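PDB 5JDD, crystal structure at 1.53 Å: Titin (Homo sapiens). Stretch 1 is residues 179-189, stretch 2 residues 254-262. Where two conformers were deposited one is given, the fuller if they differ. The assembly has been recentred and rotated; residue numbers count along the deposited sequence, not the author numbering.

Stretch 1 (179-189) MITSMLKDINA
Stretch 2 254-262: ATSTATLYV

Residues 254-262 form one continuous β-strand; residues 179-189 approach it at Ile 180, turn a corner at Thr 181, return alongside from Met 183, and from Ile 187 to Ala 189 form a parallel strand. The two strand axes are inclined by 12° and approach to 4.8 Å; Ile 187 pairs with Leu 260, Asn 188 with Tyr 261 and Ala 189 with Val 262, at CA-CA separations of 4.8-4.9 Å. All three residues of the short strand are extended (phi/psi -120/128, -111/107 and -122/169). Its ladder runs from Ile 187 N to Thr 259 O (3.0 Å), from Tyr 261 N to Ile 187 O (2.8 Å) and from Ala 189 N to Tyr 261 O (2.9 Å), so alternate residues of each strand carry the bonds, as parallel pairing requires.

Just before the ladder, side chains replace backbone partners. Asp 186 (phi/psi -58/150, chi1 m) points its CA-CB bond sideways, but its carboxylate swings back and OD1 accepts from Thr 259 N at 2.9 Å. Further back, Ser 256, with chi1 t, directs its CB toward the first segment, and its OG accepts from Leu 184 N at 2.9 Å. Between these two anchors, water 1 donates to Leu 184 O (2.6 Å) and Thr 257 O (2.8 Å), bridging backbones that do not pair directly.

Small side chains of the long strand, Ala 254, Ser 256 and Ala 258, point toward the first segment, and Ile 180 and Leu 184 pack against them. Leu 184 (phi/psi -62/143, chi1 m, chi2 t) points toward Ala 258, its CB 3.6 Å from Ala 258 CB, and that same methyl lies 3.5 Å from Lys 185 C and 3.6 Å from Asp 186 OD1. The Ala 258 methyl is thus a small bump packed against the extended backbone of residues 184-186. Ile 180 (m, t) extends its CD1 over the start of the strand, 4.0 Å from Ala 254 CB, 3.5 Å from Thr 255 C and 3.8 Å from Ser 256 CB.

Within the ladder, Ile 187, Ala 189, Leu 260 and Val 262 share one face. Leu 260, in the t, p rotamer, leans its CD1 toward the short strand, 3.7 Å from Ile 187 CG2 and 4.1 Å from Ala 189 CB, so that it packs against both. Asn 188 and Tyr 261 occupy the other face: Asn 188 OD1 lies 3.4 Å from Tyr 261 CD2. Asp 186 OD2 approaches the ring edge, 3.9 Å from Tyr 261 CE2, and water 2 links Asp 186 OD2 (2.5 Å) to Tyr 261 OH (2.7 Å).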

# COMPACT_ATOMS: atom_id res chain seq x y z
N MET A 179 12.47 -20.05 14.04
CA MET A 179 12.84 -21.32 14.64
C MET A 179 14.29 -21.31 15.04
O MET A 179 15.15 -20.72 14.37
CB MET A 179 12.53 -22.47 13.69
CG MET A 179 11.06 -22.52 13.33
SD MET A 179 10.66 -24.01 12.40
CE MET A 179 8.90 -23.78 12.15
N ILE A 180 14.57 -21.97 16.16
CA ILE A 180 15.93 -22.07 16.64
C ILE A 180 16.50 -23.41 16.17
O ILE A 180 15.97 -24.49 16.47
CB ILE A 180 15.98 -21.89 18.16
CG1 ILE A 180 15.65 -20.43 18.51
CG2 ILE A 180 17.37 -22.25 18.68
CD1 ILE A 180 15.33 -20.19 19.98
N THR A 181 17.55 -23.33 15.36
CA THR A 181 18.11 -24.52 14.73
C THR A 181 19.29 -25.08 15.51
O THR A 181 19.62 -26.26 15.38
CB THR A 181 18.48 -24.26 13.27
OG1 THR A 181 19.53 -23.29 13.19
CG2 THR A 181 17.26 -23.72 12.51
N SER A 182 19.93 -24.24 16.33
CA SER A 182 20.91 -24.71 17.30
C SER A 182 20.63 -24.00 18.61
O SER A 182 20.81 -22.79 18.71
CB SER A 182 22.33 -24.41 16.84
OG SER A 182 23.27 -25.08 17.66
N MET A 183 20.19 -24.76 19.61
CA MET A 183 19.79 -24.19 20.89
C MET A 183 20.98 -23.86 21.78
O MET A 183 22.11 -24.32 21.54
CB MET A 183 18.87 -25.16 21.63
CG MET A 183 17.53 -25.35 20.96
SD MET A 183 16.68 -26.82 21.54
CE MET A 183 15.14 -26.68 20.64
N LEU A 184 20.73 -23.04 22.79
CA LEU A 184 21.75 -22.74 23.81
C LEU A 184 22.15 -24.01 24.53
O LEU A 184 21.31 -24.89 24.79
CB LEU A 184 21.19 -21.77 24.85
CG LEU A 184 21.03 -20.31 24.45
CD1 LEU A 184 20.44 -19.49 25.60
CD2 LEU A 184 22.38 -19.74 24.03
N LYS A 185 23.43 -24.11 24.85
CA LYS A 185 23.90 -25.16 25.75
C LYS A 185 24.43 -24.56 27.03
O LYS A 185 24.91 -23.41 27.04
CB LYS A 185 24.99 -26.01 25.08
CG LYS A 185 26.21 -25.23 24.64
CD LYS A 185 27.21 -26.15 23.95
CE LYS A 185 28.44 -25.39 23.46
NZ LYS A 185 29.56 -26.34 23.20
N ASP A 186 24.35 -25.33 28.11
CA ASP A 186 24.91 -24.90 29.38
C ASP A 186 26.39 -24.61 29.22
O ASP A 186 27.08 -25.23 28.38
CB ASP A 186 24.78 -26.00 30.43
CG ASP A 186 23.39 -26.17 30.96
OD1 ASP A 186 22.49 -25.36 30.65
OD2 ASP A 186 23.19 -27.15 31.71
N ILE A 187 26.88 -23.67 30.02
CA ILE A 187 28.30 -23.38 30.08
C ILE A 187 28.79 -23.61 31.49
O ILE A 187 28.22 -23.10 32.45
CB ILE A 187 28.60 -21.94 29.63
CG1 ILE A 187 28.25 -21.78 28.14
CG2 ILE A 187 30.07 -21.60 29.85
CD1 ILE A 187 28.37 -20.35 27.60
N ASN A 188 29.85 -24.39 31.60
CA ASN A 188 30.47 -24.66 32.88
C ASN A 188 31.82 -23.98 32.88
O ASN A 188 32.75 -24.42 32.19
CB ASN A 188 30.57 -26.17 33.09
CG ASN A 188 29.21 -26.81 33.31
OD1 ASN A 188 28.77 -26.95 34.45
ND2 ASN A 188 28.52 -27.16 32.22
N ALA A 189 31.92 -22.88 33.63
CA ALA A 189 33.09 -22.02 33.59
C ALA A 189 33.74 -21.88 34.95
O ALA A 189 33.17 -22.29 35.97
CB ALA A 189 32.70 -20.64 33.08
N ALA A 254 9.98 -17.50 19.65
CA ALA A 254 10.95 -18.56 19.90
C ALA A 254 11.85 -18.21 21.07
O ALA A 254 12.28 -17.05 21.20
CB ALA A 254 11.79 -18.82 18.67
N THR A 255 12.13 -19.19 21.93
CA THR A 255 13.09 -19.01 23.02
C THR A 255 13.97 -20.22 23.22
O THR A 255 13.60 -21.36 22.90
CB THR A 255 12.43 -18.68 24.39
OG1 THR A 255 11.66 -19.80 24.85
CG2 THR A 255 11.53 -17.45 24.31
N SER A 256 15.15 -19.97 23.79
CA SER A 256 16.04 -21.03 24.22
C SER A 256 16.71 -20.59 25.52
O SER A 256 17.15 -19.44 25.61
CB SER A 256 17.10 -21.31 23.15
OG SER A 256 18.01 -22.32 23.59
N THR A 257 16.77 -21.47 26.51
CA THR A 257 17.37 -21.14 27.81
C THR A 257 18.46 -22.14 28.17
O THR A 257 18.34 -23.33 27.87
CB THR A 257 16.31 -21.07 28.93
OG1 THR A 257 15.33 -20.08 28.62
CG2 THR A 257 16.94 -20.71 30.27
N ALA A 258 19.53 -21.65 28.79
CA ALA A 258 20.56 -22.53 29.33
C ALA A 258 21.15 -21.87 30.55
O ALA A 258 20.84 -20.72 30.85
CB ALA A 258 21.64 -22.81 28.30
N THR A 259 21.99 -22.60 31.27
CA THR A 259 22.53 -22.09 32.52
C THR A 259 24.04 -21.88 32.44
O THR A 259 24.76 -22.69 31.84
CB THR A 259 22.21 -23.07 33.66
OG1 THR A 259 20.79 -23.22 33.76
CG2 THR A 259 22.76 -22.57 34.99
N LEU A 260 24.51 -20.78 33.03
CA LEU A 260 25.94 -20.56 33.24
C LEU A 260 26.27 -20.94 34.67
O LEU A 260 25.69 -20.40 35.62
CB LEU A 260 26.31 -19.09 33.01
CG LEU A 260 27.74 -18.68 33.37
CD1 LEU A 260 28.77 -19.45 32.55
CD2 LEU A 260 27.93 -17.18 33.17
N TYR A 261 27.20 -21.89 34.82
CA TYR A 261 27.75 -22.25 36.12
C TYR A 261 29.15 -21.64 36.24
O TYR A 261 29.93 -21.67 35.28
CB TYR A 261 27.83 -23.78 36.28
CG TYR A 261 26.49 -24.48 36.22
CD1 TYR A 261 25.71 -24.62 37.37
CD2 TYR A 261 26.00 -24.98 35.03
CE1 TYR A 261 24.48 -25.26 37.33
CE2 TYR A 261 24.77 -25.62 34.98
CZ TYR A 261 24.02 -25.75 36.12
OH TYR A 261 22.79 -26.38 36.06
N VAL A 262 29.44 -21.08 37.40
CA VAL A 262 30.74 -20.45 37.64
C VAL A 262 31.35 -21.02 38.90
O VAL A 262 30.85 -20.80 40.01
CB VAL A 262 30.63 -18.92 37.76
CG1 VAL A 262 32.01 -18.32 38.00
CG2 VAL A 262 30.01 -18.32 36.50
O HOH W 1 18.84 -25.00 25.64
O HOH W 2 21.81 -27.27 33.74